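Local coordinates for Poly(A) RNA polymerase GLD2 (Rattus norvegicus, PDB 6LBK), which probably adds AMP units from ATP to the 3' ends of selected cytoplasmic mRNAs and some microRNAs, as a metal-dependent non-canonical poly(A) polymerase, at residues P46-K51 with Q55-F60. The protein carries 1 engineered substitution. Sequence-based numbering, arbitrary orientation.
Sequences PEAKDK and QILELF
L57 meets P46 and A48 through the two methyls of its branch. L57 CD2 packs against P46 CD at 3.6 Å. L57 CD1 lies 3.8 Å from A48 CB. The CG of L57 lies anti to its own carbonyl carbon (chi1 -77°), which carries the fork out to the preceding loop. L57 is buried.

This is the N-terminal end of helix 51-63, with the loop that leads into it folded back over the first turns. D50 is the N-cap residue; its carboxylate caps a backbone N in the first turn, and its OD1 also hydrogen-bonds S53 OG. The helix lies beside helices 200-213 and 283-297, with P46 and L57 both touching L283, in a mainly helical part consistent with the central domain of Cid1-like polymerases. The five-stranded sheet and the magnesium site inferred at D109 and D111 lie elsewhere.

One backbone hydrogen bond joins the segments. Q55 N donates to K51 O at 2.9 Å, with an N-H...O angle of 159°. It is the i to i+4 bond of the first helical turn.

The K51 and Q55 side chains run out from this turn. K51 is extended, its CG anti to the backbone N (chi1 -177°), and its CE passes 3.8 Å from Q55 NE2. Q55 OE1 accepts from L367 N and Q55 NE2 bonds to D366 OD1, while K51 NZ makes a long, weak ion pair with D366 OD2.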
loop_
_atom_site.group_PDB
_atom_site.type_symbol
_atom_site.label_atom_id
_atom_site.label_comp_id
_atom_site.label_asym_id
_atom_site.label_seq_id
_atom_site.Cartn_x
_atom_site.Cartn_y
_atom_site.Cartn_z
ATOM N N PRO A 46 -14.618 14.833 2.133
ATOM C CA PRO A 46 -15.008 15.024 3.536
ATOM C C PRO A 46 -15.298 16.478 3.878
ATOM O O PRO A 46 -15.336 17.343 2.996
ATOM C CB PRO A 46 -13.800 14.487 4.313
ATOM C CG PRO A 46 -13.084 13.591 3.338
ATOM C CD PRO A 46 -13.272 14.248 2.017
ATOM N N GLU A 47 -15.458 16.744 5.179
ATOM C CA GLU A 47 -16.009 17.975 5.737
ATOM C C GLU A 47 -15.164 19.232 5.531
ATOM O O GLU A 47 -15.561 20.125 4.774
ATOM C CB GLU A 47 -16.222 17.753 7.240
ATOM C CG GLU A 47 -17.114 18.752 7.929
ATOM C CD GLU A 47 -18.526 18.247 8.110
ATOM O OE1 GLU A 47 -18.703 17.155 8.694
ATOM O OE2 GLU A 47 -19.457 18.950 7.665
ATOM N N ALA A 48 -14.033 19.324 6.231
ATOM C CA ALA A 48 -13.066 20.419 6.133
ATOM C C ALA A 48 -13.605 21.714 6.733
ATOM O O ALA A 48 -13.768 22.720 6.033
ATOM C CB ALA A 48 -12.638 20.653 4.678
ATOM N N LYS A 49 -13.886 21.679 8.039
ATOM C CA LYS A 49 -14.337 22.830 8.815
ATOM C C LYS A 49 -13.192 23.584 9.485
ATOM O O LYS A 49 -13.389 24.724 9.922
ATOM C CB LYS A 49 -15.347 22.403 9.886
ATOM C CG LYS A 49 -16.648 21.837 9.353
ATOM C CD LYS A 49 -17.738 21.867 10.430
ATOM C CE LYS A 49 -17.759 20.632 11.332
ATOM N NZ LYS A 49 -18.997 20.628 12.202
ATOM N N ASP A 50 -12.018 22.962 9.583
ATOM C CA ASP A 50 -10.827 23.471 10.254
ATOM C C ASP A 50 -9.650 23.525 9.277
ATOM O O ASP A 50 -9.702 22.983 8.163
ATOM C CB ASP A 50 -10.470 22.560 11.438
ATOM C CG ASP A 50 -10.301 21.067 11.009
ATOM O OD1 ASP A 50 -11.277 20.463 10.486
ATOM O OD2 ASP A 50 -9.181 20.510 11.155
ATOM N N LYS A 51 -8.539 24.124 9.726
ATOM C CA LYS A 51 -7.410 24.336 8.817
ATOM C C LYS A 51 -6.691 23.032 8.485
ATOM O O LYS A 51 -6.303 22.810 7.334
ATOM C CB LYS A 51 -6.428 25.346 9.416
ATOM C CG LYS A 51 -5.229 25.708 8.521
ATOM C CD LYS A 51 -4.236 26.549 9.324
ATOM C CE LYS A 51 -3.116 27.148 8.470
ATOM N NZ LYS A 51 -2.601 28.480 9.018
ATOM N N GLN A 55 -6.096 21.416 4.790
ATOM C CA GLN A 55 -4.763 21.150 4.251
ATOM C C GLN A 55 -4.616 19.695 3.837
ATOM O O GLN A 55 -3.912 19.400 2.869
ATOM C CB GLN A 55 -3.683 21.510 5.272
ATOM C CG GLN A 55 -3.427 22.985 5.407
ATOM C CD GLN A 55 -2.556 23.274 6.582
ATOM O OE1 GLN A 55 -2.679 22.624 7.618
ATOM N NE2 GLN A 55 -1.665 24.249 6.442
ATOM N N ILE A 56 -5.289 18.784 4.544
ATOM C CA ILE A 56 -5.224 17.367 4.194
ATOM C C ILE A 56 -5.949 17.122 2.877
ATOM O O ILE A 56 -5.473 16.370 2.022
ATOM C CB ILE A 56 -5.826 16.502 5.314
ATOM C CG1 ILE A 56 -4.963 16.555 6.578
ATOM C CG2 ILE A 56 -6.049 15.053 4.783
ATOM C CD1 ILE A 56 -5.546 15.817 7.751
ATOM N N LEU A 57 -7.109 17.766 2.690
ATOM C CA LEU A 57 -7.793 17.664 1.403
ATOM C C LEU A 57 -7.021 18.358 0.284
ATOM O O LEU A 57 -7.011 17.866 -0.849
ATOM C CB LEU A 57 -9.208 18.218 1.489
ATOM C CG LEU A 57 -10.090 17.194 2.174
ATOM C CD1 LEU A 57 -11.393 17.834 2.530
ATOM C CD2 LEU A 57 -10.307 16.059 1.263
ATOM N N GLU A 58 -6.403 19.513 0.565
ATOM C CA GLU A 58 -5.582 20.197 -0.436
ATOM C C GLU A 58 -4.429 19.312 -0.901
ATOM O O GLU A 58 -4.176 19.172 -2.107
ATOM C CB GLU A 58 -5.059 21.523 0.128
ATOM C CG GLU A 58 -5.799 22.757 -0.345
ATOM C CD GLU A 58 -5.456 24.017 0.461
ATOM O OE1 GLU A 58 -4.264 24.396 0.516
ATOM O OE2 GLU A 58 -6.386 24.650 1.016
ATOM N N LEU A 59 -3.724 18.693 0.049
ATOM C CA LEU A 59 -2.643 17.778 -0.299
ATOM C C LEU A 59 -3.184 16.550 -1.030
ATOM O O LEU A 59 -2.572 16.065 -1.994
ATOM C CB LEU A 59 -1.889 17.362 0.968
ATOM C CG LEU A 59 -0.693 16.434 0.785
ATOM C CD1 LEU A 59 0.479 17.220 0.253
ATOM C CD2 LEU A 59 -0.336 15.774 2.086
ATOM N N PHE A 60 -4.334 16.041 -0.588
ATOM C CA PHE A 60 -4.940 14.897 -1.247
ATOM C C PHE A 60 -5.229 15.205 -2.707
ATOM O O PHE A 60 -4.834 14.455 -3.603
ATOM C CB PHE A 60 -6.217 14.492 -0.516
ATOM C CG PHE A 60 -6.972 13.419 -1.216
ATOM C CD1 PHE A 60 -6.323 12.239 -1.600
ATOM C CD2 PHE A 60 -8.317 13.574 -1.491
ATOM C CE1 PHE A 60 -6.999 11.236 -2.278
ATOM C CE2 PHE A 60 -9.015 12.576 -2.150
ATOM C CZ PHE A 60 -8.351 11.394 -2.548
#